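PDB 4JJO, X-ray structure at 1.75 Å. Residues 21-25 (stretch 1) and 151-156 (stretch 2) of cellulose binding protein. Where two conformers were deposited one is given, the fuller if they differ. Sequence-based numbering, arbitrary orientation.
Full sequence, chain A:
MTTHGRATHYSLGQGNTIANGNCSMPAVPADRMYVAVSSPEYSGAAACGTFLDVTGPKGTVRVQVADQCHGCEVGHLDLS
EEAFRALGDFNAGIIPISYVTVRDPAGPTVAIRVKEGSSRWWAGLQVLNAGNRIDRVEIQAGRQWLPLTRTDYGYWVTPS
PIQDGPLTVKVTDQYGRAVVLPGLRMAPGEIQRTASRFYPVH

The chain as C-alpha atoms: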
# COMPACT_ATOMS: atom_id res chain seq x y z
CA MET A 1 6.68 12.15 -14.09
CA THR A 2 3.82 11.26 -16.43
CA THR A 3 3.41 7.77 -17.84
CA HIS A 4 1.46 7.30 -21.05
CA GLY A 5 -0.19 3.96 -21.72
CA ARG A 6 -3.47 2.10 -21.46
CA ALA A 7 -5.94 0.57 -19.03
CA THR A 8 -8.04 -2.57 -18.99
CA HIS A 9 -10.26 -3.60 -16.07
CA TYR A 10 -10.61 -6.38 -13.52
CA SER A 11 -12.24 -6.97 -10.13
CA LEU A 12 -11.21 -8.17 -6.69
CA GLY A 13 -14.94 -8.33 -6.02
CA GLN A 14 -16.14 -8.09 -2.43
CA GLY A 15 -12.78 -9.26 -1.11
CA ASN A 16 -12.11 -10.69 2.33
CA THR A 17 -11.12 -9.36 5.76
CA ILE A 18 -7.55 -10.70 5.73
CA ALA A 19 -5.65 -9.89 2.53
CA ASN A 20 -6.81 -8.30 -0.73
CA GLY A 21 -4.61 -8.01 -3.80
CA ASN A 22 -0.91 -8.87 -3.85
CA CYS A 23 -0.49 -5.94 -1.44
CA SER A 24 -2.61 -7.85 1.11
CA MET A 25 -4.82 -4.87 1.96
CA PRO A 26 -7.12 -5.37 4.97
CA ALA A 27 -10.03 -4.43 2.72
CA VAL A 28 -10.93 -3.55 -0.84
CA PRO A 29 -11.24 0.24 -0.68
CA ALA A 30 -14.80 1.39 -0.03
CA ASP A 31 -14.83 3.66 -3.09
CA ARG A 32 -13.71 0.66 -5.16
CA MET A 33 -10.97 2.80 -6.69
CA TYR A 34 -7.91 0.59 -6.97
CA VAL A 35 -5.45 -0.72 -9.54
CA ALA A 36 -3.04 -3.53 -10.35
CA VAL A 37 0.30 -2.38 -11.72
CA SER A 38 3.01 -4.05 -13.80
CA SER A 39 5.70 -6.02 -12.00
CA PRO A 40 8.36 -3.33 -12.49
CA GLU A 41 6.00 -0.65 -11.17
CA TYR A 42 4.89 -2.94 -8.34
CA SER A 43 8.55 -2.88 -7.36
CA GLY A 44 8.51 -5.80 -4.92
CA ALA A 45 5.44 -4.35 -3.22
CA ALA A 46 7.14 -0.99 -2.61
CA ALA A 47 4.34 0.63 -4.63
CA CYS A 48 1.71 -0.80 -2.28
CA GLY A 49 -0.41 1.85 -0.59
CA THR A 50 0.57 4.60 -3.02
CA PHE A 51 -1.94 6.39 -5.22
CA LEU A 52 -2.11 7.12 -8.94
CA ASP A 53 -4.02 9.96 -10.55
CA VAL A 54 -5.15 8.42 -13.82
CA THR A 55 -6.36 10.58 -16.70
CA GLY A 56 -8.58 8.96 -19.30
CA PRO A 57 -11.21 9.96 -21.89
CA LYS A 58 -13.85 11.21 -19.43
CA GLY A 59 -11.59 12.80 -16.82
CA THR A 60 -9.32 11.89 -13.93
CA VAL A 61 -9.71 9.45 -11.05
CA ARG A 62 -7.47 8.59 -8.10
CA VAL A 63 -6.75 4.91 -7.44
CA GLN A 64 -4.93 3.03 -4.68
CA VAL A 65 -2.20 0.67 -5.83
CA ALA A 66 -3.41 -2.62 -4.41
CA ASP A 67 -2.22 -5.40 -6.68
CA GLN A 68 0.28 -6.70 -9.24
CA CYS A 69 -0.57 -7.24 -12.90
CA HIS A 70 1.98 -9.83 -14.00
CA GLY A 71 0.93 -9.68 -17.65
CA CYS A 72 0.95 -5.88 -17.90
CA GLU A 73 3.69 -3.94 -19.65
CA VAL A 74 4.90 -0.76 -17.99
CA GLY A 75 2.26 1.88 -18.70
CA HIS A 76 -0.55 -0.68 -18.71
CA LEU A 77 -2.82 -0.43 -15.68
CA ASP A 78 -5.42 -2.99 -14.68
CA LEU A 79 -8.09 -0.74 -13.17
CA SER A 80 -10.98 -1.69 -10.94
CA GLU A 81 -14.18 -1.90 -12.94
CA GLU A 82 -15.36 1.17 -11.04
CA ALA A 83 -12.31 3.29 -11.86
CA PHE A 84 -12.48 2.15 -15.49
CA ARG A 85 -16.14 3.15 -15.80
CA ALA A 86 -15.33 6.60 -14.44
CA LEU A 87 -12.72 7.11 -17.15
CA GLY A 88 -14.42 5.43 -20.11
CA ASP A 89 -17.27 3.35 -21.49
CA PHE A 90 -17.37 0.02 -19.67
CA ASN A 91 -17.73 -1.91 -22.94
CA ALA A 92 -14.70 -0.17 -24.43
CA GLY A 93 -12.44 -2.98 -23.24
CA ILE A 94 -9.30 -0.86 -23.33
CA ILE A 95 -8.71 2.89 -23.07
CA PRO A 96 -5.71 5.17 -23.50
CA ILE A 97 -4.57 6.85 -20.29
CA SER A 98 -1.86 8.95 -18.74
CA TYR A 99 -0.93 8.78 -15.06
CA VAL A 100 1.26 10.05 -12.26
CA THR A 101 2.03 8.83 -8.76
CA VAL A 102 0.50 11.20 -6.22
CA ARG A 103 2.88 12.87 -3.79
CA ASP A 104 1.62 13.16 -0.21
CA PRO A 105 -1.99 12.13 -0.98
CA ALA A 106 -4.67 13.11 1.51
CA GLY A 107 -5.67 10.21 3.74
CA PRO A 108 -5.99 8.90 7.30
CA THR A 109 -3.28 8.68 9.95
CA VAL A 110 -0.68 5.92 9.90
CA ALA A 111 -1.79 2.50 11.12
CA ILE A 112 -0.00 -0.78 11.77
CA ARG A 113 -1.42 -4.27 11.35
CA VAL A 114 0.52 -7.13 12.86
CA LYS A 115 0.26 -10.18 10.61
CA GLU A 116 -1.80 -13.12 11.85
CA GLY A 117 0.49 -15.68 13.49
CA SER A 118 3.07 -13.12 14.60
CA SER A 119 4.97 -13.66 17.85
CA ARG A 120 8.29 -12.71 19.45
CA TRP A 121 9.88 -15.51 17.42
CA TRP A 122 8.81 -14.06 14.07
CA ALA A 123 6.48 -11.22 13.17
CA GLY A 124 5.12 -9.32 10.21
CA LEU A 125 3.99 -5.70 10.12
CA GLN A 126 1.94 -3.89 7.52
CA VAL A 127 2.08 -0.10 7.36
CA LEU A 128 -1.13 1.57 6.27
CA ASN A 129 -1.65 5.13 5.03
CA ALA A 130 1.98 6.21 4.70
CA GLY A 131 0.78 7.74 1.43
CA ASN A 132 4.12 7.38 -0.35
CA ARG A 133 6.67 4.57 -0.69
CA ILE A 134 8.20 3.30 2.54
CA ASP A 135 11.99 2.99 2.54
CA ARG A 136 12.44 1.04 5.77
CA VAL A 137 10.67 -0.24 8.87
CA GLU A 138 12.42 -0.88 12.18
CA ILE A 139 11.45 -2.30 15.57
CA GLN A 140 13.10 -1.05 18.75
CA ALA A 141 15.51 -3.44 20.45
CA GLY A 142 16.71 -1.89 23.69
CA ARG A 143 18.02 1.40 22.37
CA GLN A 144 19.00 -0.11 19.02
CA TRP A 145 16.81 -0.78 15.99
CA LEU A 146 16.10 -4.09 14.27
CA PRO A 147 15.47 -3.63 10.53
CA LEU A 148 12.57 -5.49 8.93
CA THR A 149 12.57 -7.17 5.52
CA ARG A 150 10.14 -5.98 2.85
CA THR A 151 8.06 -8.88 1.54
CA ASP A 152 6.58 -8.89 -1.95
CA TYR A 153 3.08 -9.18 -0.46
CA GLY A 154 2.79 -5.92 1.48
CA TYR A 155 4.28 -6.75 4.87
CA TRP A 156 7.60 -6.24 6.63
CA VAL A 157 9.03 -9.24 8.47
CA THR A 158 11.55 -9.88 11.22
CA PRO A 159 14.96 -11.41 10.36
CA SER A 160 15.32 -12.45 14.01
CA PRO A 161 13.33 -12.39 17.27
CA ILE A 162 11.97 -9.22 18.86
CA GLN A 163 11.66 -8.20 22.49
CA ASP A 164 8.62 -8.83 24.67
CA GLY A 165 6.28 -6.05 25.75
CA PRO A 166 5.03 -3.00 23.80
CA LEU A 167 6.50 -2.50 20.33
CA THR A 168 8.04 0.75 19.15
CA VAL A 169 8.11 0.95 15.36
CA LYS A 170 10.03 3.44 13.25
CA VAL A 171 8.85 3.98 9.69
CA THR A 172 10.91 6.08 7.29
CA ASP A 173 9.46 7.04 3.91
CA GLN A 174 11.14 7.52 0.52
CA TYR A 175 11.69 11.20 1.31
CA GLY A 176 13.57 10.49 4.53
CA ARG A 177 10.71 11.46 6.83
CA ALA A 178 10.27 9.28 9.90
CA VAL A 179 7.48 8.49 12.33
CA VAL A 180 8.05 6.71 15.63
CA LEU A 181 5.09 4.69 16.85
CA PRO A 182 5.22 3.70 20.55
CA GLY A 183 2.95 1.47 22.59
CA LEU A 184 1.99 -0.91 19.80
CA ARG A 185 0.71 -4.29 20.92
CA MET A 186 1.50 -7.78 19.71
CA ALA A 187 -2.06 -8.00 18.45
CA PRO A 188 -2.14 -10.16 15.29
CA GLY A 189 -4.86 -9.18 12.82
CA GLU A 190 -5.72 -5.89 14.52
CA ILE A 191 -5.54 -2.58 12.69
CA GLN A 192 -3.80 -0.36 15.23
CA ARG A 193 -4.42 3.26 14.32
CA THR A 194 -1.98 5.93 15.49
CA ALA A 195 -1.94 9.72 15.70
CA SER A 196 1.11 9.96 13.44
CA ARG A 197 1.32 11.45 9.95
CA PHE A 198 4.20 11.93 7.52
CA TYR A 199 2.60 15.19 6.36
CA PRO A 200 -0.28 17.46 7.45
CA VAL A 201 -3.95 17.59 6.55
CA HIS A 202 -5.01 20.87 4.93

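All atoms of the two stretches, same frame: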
# COMPACT_ATOMS: atom_id res chain seq x y z
N GLY A 21 -5.63 -8.37 -2.84
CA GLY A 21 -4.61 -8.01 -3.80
C GLY A 21 -3.26 -8.52 -3.34
O GLY A 21 -3.12 -9.00 -2.21
N ASN A 22 -2.26 -8.43 -4.21
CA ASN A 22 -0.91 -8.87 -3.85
C ASN A 22 -0.38 -8.04 -2.69
O ASN A 22 0.48 -8.50 -1.94
CB ASN A 22 0.02 -8.77 -5.06
CG ASN A 22 1.18 -9.75 -4.97
OD1 ASN A 22 1.63 -10.12 -3.88
ND2 ASN A 22 1.66 -10.19 -6.12
N CYS A 23 -0.90 -6.83 -2.53
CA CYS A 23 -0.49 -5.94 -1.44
C CYS A 23 -1.10 -6.35 -0.09
O CYS A 23 -0.77 -5.76 0.94
CB CYS A 23 -0.88 -4.50 -1.76
SG CYS A 23 0.04 -3.75 -3.12
N SER A 24 -1.98 -7.34 -0.11
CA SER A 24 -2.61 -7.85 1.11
C SER A 24 -3.29 -6.75 1.94
O SER A 24 -3.12 -6.68 3.15
CB SER A 24 -1.58 -8.57 1.98
OG SER A 24 -0.89 -9.55 1.23
N MET A 25 -4.08 -5.91 1.27
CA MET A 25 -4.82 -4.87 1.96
C MET A 25 -5.87 -5.48 2.87
O MET A 25 -6.48 -6.49 2.53
CB MET A 25 -5.48 -3.94 0.94
CG MET A 25 -4.51 -3.18 0.05
SD MET A 25 -3.27 -2.25 0.99
CE MET A 25 -2.53 -1.27 -0.32
N THR A 151 8.56 -7.75 2.32
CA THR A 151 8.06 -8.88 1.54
C THR A 151 7.44 -8.36 0.25
O THR A 151 7.17 -7.17 0.11
CB THR A 151 6.98 -9.68 2.30
OG1 THR A 151 5.76 -8.93 2.36
CG2 THR A 151 7.44 -10.03 3.71
N ASP A 152 7.20 -9.26 -0.69
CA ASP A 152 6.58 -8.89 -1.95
C ASP A 152 5.05 -8.96 -1.86
O ASP A 152 4.37 -8.86 -2.87
CB ASP A 152 7.08 -9.79 -3.08
CG ASP A 152 6.62 -11.23 -2.94
OD1 ASP A 152 6.03 -11.58 -1.89
OD2 ASP A 152 6.86 -12.02 -3.87
N TYR A 153 4.53 -9.12 -0.64
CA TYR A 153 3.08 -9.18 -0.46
C TYR A 153 2.53 -8.14 0.52
O TYR A 153 1.42 -8.28 1.04
CB TYR A 153 2.63 -10.59 -0.06
CG TYR A 153 3.22 -11.11 1.24
CD1 TYR A 153 2.65 -10.76 2.46
CD2 TYR A 153 4.31 -11.96 1.24
CE1 TYR A 153 3.18 -11.24 3.65
CE2 TYR A 153 4.84 -12.44 2.42
CZ TYR A 153 4.27 -12.07 3.62
OH TYR A 153 4.79 -12.55 4.80
N GLY A 154 3.30 -7.09 0.78
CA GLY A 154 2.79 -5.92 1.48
C GLY A 154 3.09 -5.84 2.96
O GLY A 154 2.60 -4.93 3.64
N TYR A 155 3.88 -6.77 3.47
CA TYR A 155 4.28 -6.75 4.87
C TYR A 155 5.78 -6.54 5.02
O TYR A 155 6.54 -6.57 4.05
CB TYR A 155 3.90 -8.06 5.56
CG TYR A 155 2.47 -8.11 6.06
CD1 TYR A 155 2.18 -7.89 7.40
CD2 TYR A 155 1.42 -8.40 5.19
CE1 TYR A 155 0.88 -7.94 7.86
CE2 TYR A 155 0.12 -8.45 5.65
CZ TYR A 155 -0.15 -8.22 6.99
OH TYR A 155 -1.44 -8.28 7.44
N TRP A 156 6.19 -6.32 6.26
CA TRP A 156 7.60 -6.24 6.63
C TRP A 156 7.83 -7.28 7.72
O TRP A 156 7.10 -7.30 8.70
CB TRP A 156 7.92 -4.85 7.17
CG TRP A 156 7.81 -3.77 6.15
CD1 TRP A 156 6.66 -3.16 5.72
CD2 TRP A 156 8.88 -3.15 5.42
NE1 TRP A 156 6.95 -2.21 4.78
CE2 TRP A 156 8.31 -2.19 4.57
CE3 TRP A 156 10.26 -3.33 5.41
CZ2 TRP A 156 9.08 -1.39 3.72
CZ3 TRP A 156 11.03 -2.55 4.56
CH2 TRP A 156 10.43 -1.59 3.73

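Neither stretch lies against the other as a regular strand or helix; two compact loops meet, brought together by residues about 130 positions apart in the sequence. In stretch 1 the chain reverses in a type I beta turn from G21 to S24, closed by a backbone hydrogen bond from S24 N to G21 O of 2.9 Å. G21 enters the turn with a positive phi of 77°, a value that favours glycine, and S24 leaves it with phi and psi of 54° and 47°. Stretch 2 is also folded back on itself. T151 N donates to Y155 O at 2.9 Å, and the T151 hydroxyl braces the loop from within: Y153 N donates to T151 OG1 at 3.2 Å, while T151 OG1 donates to Y155 O at 3.0 Å. A hydroxyl suits this position because it can accept from one backbone group and donate to another within its own loop.

The CA atoms nearest each other across the stretches are those of C23 and G154, 4.4 Å apart. Here glycine is called for twice over. G154 has phi and psi of 99° and 5°, at which a CB would be jammed against the carbonyl of the preceding residue, and that same CB would point toward stretch 1 and lie 2.1 Å from C23 O, a clear clash. Without it, C23 O can approach G154 CA to 3.6 Å.

The carbonyls crowded into this junction do not bond to one another. N22 O and Y153 O are 3.1 Å apart, and C23 O and Y153 O 3.3 Å, but all are acceptors, so these pairs bring no hydrogen bond. Two contacts help to offset the crowding. N22 O receives a CA-H...O contact from Y153 CA at 3.1 Å, with an angle of 129° at the hydrogen, a weak interaction. Much stronger is the hydrogen bond, 2.6 Å long, that S24 OG donates to Y153 O. Serine fits well: its CB points toward stretch 2, and its short side chain carries a donor straight to a carbonyl that has two other acceptors close by.

The same serine also meets both tyrosines. S24 OG lies at the edge of the Y153 ring, near its plane, and S24 CB approaches Y155 CE2 at 4.0 Å, again at the ring edge. These are van der Waals contacts. The Y153 side chain starts out sideways and its end leads away from stretch 1, and its hydroxyl is hydrogen-bonded elsewhere in the structure; Y155 instead brings its ring end nearer.

N22 extends the contact toward D152, its side-chain end coming nearer to stretch 2 than its CA-to-CB direction suggests. C23 contributes through its backbone, for its CB points away and its side chain is covalently bonded elsewhere in the structure. In all, only 212 Å² is buried, a small contact organised around backbone carbonyls and one serine.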